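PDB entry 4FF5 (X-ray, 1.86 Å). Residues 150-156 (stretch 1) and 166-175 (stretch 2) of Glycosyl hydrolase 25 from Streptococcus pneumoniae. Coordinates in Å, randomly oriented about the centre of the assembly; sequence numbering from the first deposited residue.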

# COMPACT_ATOMS: atom_id res chain seq x y z
N TYR A 150 -2.57 1.89 8.17
CA TYR A 150 -1.22 1.37 8.05
C TYR A 150 -0.43 2.29 7.13
O TYR A 150 -1.00 2.93 6.25
CB TYR A 150 -1.24 -0.04 7.46
CG TYR A 150 -0.48 -1.08 8.26
CD1 TYR A 150 -1.14 -1.87 9.22
CD2 TYR A 150 0.89 -1.28 8.07
CE1 TYR A 150 -0.45 -2.82 9.96
CE2 TYR A 150 1.58 -2.24 8.80
CZ TYR A 150 0.91 -3.01 9.74
OH TYR A 150 1.59 -3.95 10.49
N TYR A 151 0.88 2.34 7.32
CA TYR A 151 1.75 3.05 6.40
C TYR A 151 2.67 2.03 5.73
O TYR A 151 3.30 1.24 6.43
CB TYR A 151 2.62 4.04 7.16
CG TYR A 151 1.86 5.17 7.79
CD1 TYR A 151 1.25 5.03 9.05
CD2 TYR A 151 1.80 6.40 7.15
CE1 TYR A 151 0.56 6.11 9.63
CE2 TYR A 151 1.12 7.48 7.72
CZ TYR A 151 0.51 7.33 8.95
OH TYR A 151 -0.16 8.43 9.48
N TRP A 152 2.73 2.05 4.41
CA TRP A 152 3.55 1.07 3.67
C TRP A 152 4.66 1.72 2.87
O TRP A 152 4.44 2.74 2.18
CB TRP A 152 2.65 0.28 2.71
CG TRP A 152 1.67 -0.65 3.39
CD1 TRP A 152 0.34 -0.41 3.70
CD2 TRP A 152 1.94 -2.02 3.85
NE1 TRP A 152 -0.23 -1.51 4.30
CE2 TRP A 152 0.68 -2.50 4.43
CE3 TRP A 152 3.05 -2.86 3.85
CZ2 TRP A 152 0.55 -3.79 4.96
CZ3 TRP A 152 2.92 -4.14 4.41
CH2 TRP A 152 1.70 -4.59 4.94
N LEU A 153 5.84 1.10 2.91
CA LEU A 153 6.98 1.51 2.10
C LEU A 153 7.04 0.61 0.89
O LEU A 153 7.27 -0.59 1.03
CB LEU A 153 8.29 1.34 2.90
CG LEU A 153 8.67 2.53 3.81
CD1 LEU A 153 7.66 2.72 4.94
CD2 LEU A 153 10.10 2.36 4.33
N ASP A 154 6.79 1.18 -0.29
CA ASP A 154 6.85 0.44 -1.55
C ASP A 154 8.29 0.52 -2.06
O ASP A 154 8.74 1.57 -2.53
CB ASP A 154 5.82 1.02 -2.55
CG ASP A 154 6.06 0.56 -3.99
OD1 ASP A 154 6.93 -0.30 -4.24
OD2 ASP A 154 5.42 1.10 -4.89
N VAL A 155 9.02 -0.59 -1.93
CA VAL A 155 10.44 -0.62 -2.27
C VAL A 155 10.63 -1.45 -3.54
O VAL A 155 10.33 -2.65 -3.55
CB VAL A 155 11.26 -1.25 -1.12
CG1 VAL A 155 12.74 -1.32 -1.48
CG2 VAL A 155 11.06 -0.44 0.16
N GLU A 156 11.09 -0.84 -4.63
CA GLU A 156 11.30 -1.67 -5.81
C GLU A 156 12.43 -1.33 -6.76
O GLU A 156 12.70 -2.09 -7.68
CB GLU A 156 10.02 -1.87 -6.59
CG GLU A 156 9.33 -0.60 -7.02
CD GLU A 156 7.91 -0.90 -7.51
OE1 GLU A 156 7.77 -1.07 -8.72
OE2 GLU A 156 6.93 -0.99 -6.72
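Stretch 2, residues 166-175: GVENFRAKLA

Residues 166-175 form a continuous stretch of α-helix, part of a longer helix that begins before Gly166 and runs on past Ala175, with phi/psi values clustered near -60/-45. Its regular i to i+4 backbone hydrogen bonds run from Phe170 N to Gly166 O (3.0 Å) through to Ala175 N to Arg171 O (3.0 Å). The helix packs against an extended segment of stretch 1, in which Tyr151 to Asp154 are β-strand. The two elements run nearly antiparallel, with an angle of 166° between their N-to-C directions and a closest approach of 10.1 Å between their axes. The register follows from this direction: Tyr151 CA lies 8.8 Å from Leu174 CA, Leu153 CA 7.8 Å from Arg171 CA, and Val155 CA 7.7 Å from Val167 CA, so the start of the strand meets the later part of the helix. No hydrogen bond crosses between the stretches; the contact is apolar and buries 304 Å² in all.

The alternation of the extended chain sends the CA-to-CB bonds of Tyr151, Leu153 and Val155 toward the helix, while that of Trp152 points away. The helix answers with Val167, Phe170 and Leu174, spaced three and four residues apart and therefore on one side of its surface. Leu153 is the centre of the contact and has the largest area covered by the other stretch. Its side chain (chi1 m, chi2 p) places CD2 3.4 Å from Phe170 CD1, a close approach that is oblique to the ring, and 4.2 Å from Val167 CG1. The same methyl reaches the helix backbone, with Leu153 CD2 3.8 Å from Val167 O and 3.9 Å from Arg171 N. Leu153 CD1 meets Leu174 CD2 at 3.9 Å. That Leu174 methyl is shared with Tyr151, whose CB lies 3.9 Å from Leu174 CD2; the methyl sits obliquely to the tyrosine ring. Towards the beginning of the helix stretch, Val155 CG2 packs against Val167 CG2 at 3.8 Å, both valines having chi1 t.

Arg171 borders this apolar patch. Its CA-to-CB bond points sideways and its CB is 4.3 Å from Leu153 CD2, but the end of the side chain leads away from the strand. There it pairs with Glu168, one helical turn earlier, in a two-pronged salt bridge: Arg171 NE donates to Glu168 OE1 at 2.7 Å and Arg171 NH2 to Glu168 OE2 at 2.8 Å, both nearly linear.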

# COMPACT_ATOMS: atom_id res chain seq x y z
N GLY A 166 19.07 2.81 3.32
CA GLY A 166 18.15 3.88 2.92
C GLY A 166 16.72 3.57 3.30
O GLY A 166 15.99 4.45 3.78
N VAL A 167 16.31 2.32 3.10
CA VAL A 167 14.96 1.88 3.48
C VAL A 167 14.77 2.06 4.99
O VAL A 167 13.74 2.58 5.44
CB VAL A 167 14.70 0.42 3.06
CG1 VAL A 167 13.46 -0.15 3.76
CG2 VAL A 167 14.56 0.34 1.54
N GLU A 168 15.77 1.64 5.77
CA GLU A 168 15.76 1.84 7.20
C GLU A 168 15.71 3.32 7.58
O GLU A 168 15.02 3.68 8.52
CB GLU A 168 16.96 1.15 7.88
CG GLU A 168 17.13 1.51 9.35
CD GLU A 168 15.92 1.16 10.24
OE1 GLU A 168 15.02 0.41 9.82
OE2 GLU A 168 15.90 1.62 11.40
N ASN A 169 16.45 4.16 6.85
CA ASN A 169 16.37 5.61 7.11
C ASN A 169 14.93 6.13 7.00
O ASN A 169 14.45 6.88 7.87
CB ASN A 169 17.26 6.40 6.14
CG ASN A 169 18.73 6.11 6.32
OD1 ASN A 169 19.21 5.87 7.44
ND2 ASN A 169 19.47 6.14 5.21
N PHE A 170 14.26 5.69 5.94
CA PHE A 170 12.86 6.06 5.70
C PHE A 170 11.98 5.55 6.85
O PHE A 170 11.23 6.34 7.44
CB PHE A 170 12.41 5.49 4.36
CG PHE A 170 11.12 6.08 3.82
CD1 PHE A 170 9.88 5.80 4.40
CD2 PHE A 170 11.14 6.90 2.69
CE1 PHE A 170 8.70 6.32 3.88
CE2 PHE A 170 9.96 7.44 2.17
CZ PHE A 170 8.74 7.15 2.76
N ARG A 171 12.07 4.25 7.15
CA ARG A 171 11.30 3.63 8.23
C ARG A 171 11.48 4.33 9.59
O ARG A 171 10.50 4.66 10.27
CB ARG A 171 11.67 2.14 8.36
CG ARG A 171 10.71 1.35 9.23
CD ARG A 171 11.40 0.18 9.95
NE ARG A 171 12.49 0.67 10.81
CZ ARG A 171 12.35 1.18 12.03
NH1 ARG A 171 11.14 1.29 12.57
NH2 ARG A 171 13.42 1.60 12.70
N ALA A 172 12.74 4.49 10.00
CA ALA A 172 13.09 5.16 11.26
C ALA A 172 12.50 6.56 11.36
O ALA A 172 11.97 6.96 12.41
CB ALA A 172 14.60 5.21 11.43
N LYS A 173 12.59 7.33 10.28
CA LYS A 173 12.04 8.68 10.30
C LYS A 173 10.52 8.66 10.48
O LYS A 173 9.97 9.41 11.30
CB LYS A 173 12.45 9.48 9.05
CG LYS A 173 11.92 10.91 9.03
CD LYS A 173 12.72 11.80 10.00
CE LYS A 173 12.38 13.26 9.79
NZ LYS A 173 13.22 14.12 10.67
N LEU A 174 9.85 7.77 9.75
CA LEU A 174 8.40 7.65 9.85
C LEU A 174 7.98 7.30 11.28
O LEU A 174 7.04 7.88 11.81
CB LEU A 174 7.93 6.57 8.87
CG LEU A 174 6.46 6.50 8.47
CD1 LEU A 174 5.99 7.85 7.95
CD2 LEU A 174 6.28 5.41 7.42
N ALA A 175 8.70 6.35 11.89
CA ALA A 175 8.45 5.96 13.29
C ALA A 175 8.57 7.15 14.25
O ALA A 175 7.67 7.40 15.06
CB ALA A 175 9.41 4.85 13.71